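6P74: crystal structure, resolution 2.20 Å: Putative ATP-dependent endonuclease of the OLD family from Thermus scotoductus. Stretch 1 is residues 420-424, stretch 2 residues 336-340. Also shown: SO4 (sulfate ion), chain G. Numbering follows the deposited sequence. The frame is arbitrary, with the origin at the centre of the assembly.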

# COMPACT_ATOMS: atom_id res chain seq x y z
N LYS A 420 -28.48 9.28 16.15
CA LYS A 420 -28.43 8.50 17.37
C LYS A 420 -27.85 7.11 17.09
O LYS A 420 -26.91 6.68 17.77
CB LYS A 420 -29.83 8.41 18.00
CG LYS A 420 -29.89 9.09 19.36
CD LYS A 420 -31.25 9.01 20.03
CE LYS A 420 -32.01 7.73 19.72
NZ LYS A 420 -33.40 7.73 20.31
N ALA A 421 -28.35 6.42 16.06
CA ALA A 421 -27.84 5.09 15.75
C ALA A 421 -26.37 5.11 15.32
O ALA A 421 -25.67 4.10 15.45
CB ALA A 421 -28.69 4.44 14.64
N LEU A 422 -25.88 6.24 14.82
CA LEU A 422 -24.51 6.28 14.32
C LEU A 422 -23.55 6.95 15.27
O LEU A 422 -22.36 7.04 14.95
CB LEU A 422 -24.44 7.00 12.96
CG LEU A 422 -25.09 6.22 11.81
CD1 LEU A 422 -24.83 6.89 10.44
CD2 LEU A 422 -24.65 4.77 11.81
N ASP A 423 -24.03 7.44 16.41
CA ASP A 423 -23.21 8.18 17.37
C ASP A 423 -22.60 9.45 16.76
O ASP A 423 -21.46 9.81 17.05
CB ASP A 423 -22.13 7.28 17.97
CG ASP A 423 -22.67 6.42 19.09
OD1 ASP A 423 -23.08 7.01 20.12
OD2 ASP A 423 -22.73 5.17 18.91
N ILE A 424 -23.38 10.16 15.96
CA ILE A 424 -23.01 11.50 15.51
C ILE A 424 -23.56 12.49 16.53
O ILE A 424 -24.77 12.44 16.82
CB ILE A 424 -23.54 11.78 14.10
CG1 ILE A 424 -23.08 10.69 13.14
CG2 ILE A 424 -23.08 13.13 13.61
CD1 ILE A 424 -24.00 10.52 11.95
S SO4 G . -23.71 0.24 16.97
O1 SO4 G . -24.67 0.38 18.07
O2 SO4 G . -24.35 -0.48 15.88
O3 SO4 G . -23.32 1.57 16.52
O4 SO4 G . -22.54 -0.50 17.42
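Stretch 2 336-340: VSYVR

Stretch 2 runs past the last turn of a helix as an extended chain, entering as a strand at Val336 and Ser337 and staying extended through Arg340. The register is set by two CA pairs: Leu422 CA lies 5.1 Å from Ser337 CA, and Ala421 CA lies 5.2 Å from Val339 CA. One chain therefore climbs in number as the other falls. Each close pair joins a small residue to a larger branched one: Ala421 with Val339, Ser337 with Leu422.

Ala421 points its CB toward stretch 2, where it meets Val339 CG2 at 3.8 Å. Val339 is directed sideways, with chi1 at t, and its CG2 methyl makes this apolar contact.

Leu422 works differently. Its CA-to-CB bond points sideways, but the m,t rotamer brings the end of the side chain nearer, so that CD2 lies 3.6 Å from Tyr338 CA and 4.1 Å from Ser337 CB. The leucine thus packs against backbone as much as side chain. Tyr338 CB points away from stretch 1, so the face of its CA on the leucine side carries no side chain. With chi1 at p and chi2 at 85°, the tyrosine ring stays clear of the helix; sulfate O2 lies over one of its faces.

Ser337 points its CA-to-CB bond toward stretch 1. Its m rotamer, at -44°, sets OG 3.4 Å from Leu422 O, in reach of a weak hydrogen bond. The next residue, Asp423, is the first to leave helical phi/psi, with a positive phi of 60° in a Schellman motif, and Asp423 N bonds back to Lys420 O at 3.3 Å. Asp423, chi1 m, stays at the margin, its OD2 4.3 Å from Ser337 OG.

Ala421 O lies 3.5 Å from Tyr338 O; both are acceptors, so no hydrogen bond joins them. A sulfate ion, probably from the crystallisation liquor, sits beside this spot. Tyr338 N gives it two weak hydrogen bonds, to O3 and O2, each 3.4 Å long, and Tyr338 O is 2.8 Å from sulfate O2. Arg340, m,t at chi1 and chi2, brings the edge of its guanidinium near sulfate O1 without touching stretch 1.

The two stretches bury 222 Å² between them, both sides summed. The rule to read here is economy: one small residue in each close pair, a leucine whose end reaches the neighbouring chain, and a tyrosine whose CA-to-CB bond points away, with its CA against that leucine.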

# COMPACT_ATOMS: atom_id res chain seq x y z
N VAL A 336 -17.03 0.81 14.86
CA VAL A 336 -17.95 0.88 13.73
C VAL A 336 -19.36 1.02 14.26
O VAL A 336 -19.76 0.31 15.18
CB VAL A 336 -17.84 -0.37 12.84
CG1 VAL A 336 -18.78 -0.24 11.64
CG2 VAL A 336 -16.41 -0.59 12.41
N SER A 337 -20.14 1.91 13.64
CA SER A 337 -21.52 2.18 14.03
C SER A 337 -22.45 1.92 12.86
O SER A 337 -22.06 2.11 11.70
CB SER A 337 -21.72 3.65 14.49
OG SER A 337 -20.68 4.06 15.34
N TYR A 338 -23.69 1.56 13.18
CA TYR A 338 -24.72 1.19 12.21
C TYR A 338 -26.03 1.03 12.96
O TYR A 338 -26.06 0.89 14.19
CB TYR A 338 -24.36 -0.11 11.46
CG TYR A 338 -24.03 -1.28 12.38
CD1 TYR A 338 -25.04 -2.09 12.89
CD2 TYR A 338 -22.73 -1.55 12.74
CE1 TYR A 338 -24.76 -3.15 13.75
CE2 TYR A 338 -22.43 -2.63 13.59
CZ TYR A 338 -23.45 -3.43 14.09
OH TYR A 338 -23.17 -4.50 14.94
N VAL A 339 -27.13 1.05 12.21
CA VAL A 339 -28.43 0.80 12.81
C VAL A 339 -28.51 -0.68 13.20
O VAL A 339 -28.34 -1.57 12.35
CB VAL A 339 -29.57 1.18 11.86
CG1 VAL A 339 -30.89 1.01 12.56
CG2 VAL A 339 -29.42 2.64 11.40
N ARG A 340 -28.74 -0.95 14.48
CA ARG A 340 -28.89 -2.31 14.97
C ARG A 340 -30.19 -2.92 14.46
O ARG A 340 -31.17 -2.22 14.19
CB ARG A 340 -28.86 -2.34 16.50
CG ARG A 340 -27.56 -1.85 17.12
CD ARG A 340 -27.55 -2.00 18.65
NE ARG A 340 -27.64 -3.40 19.08
CZ ARG A 340 -26.66 -4.30 18.97
NH1 ARG A 340 -25.48 -3.97 18.44
NH2 ARG A 340 -26.86 -5.55 19.39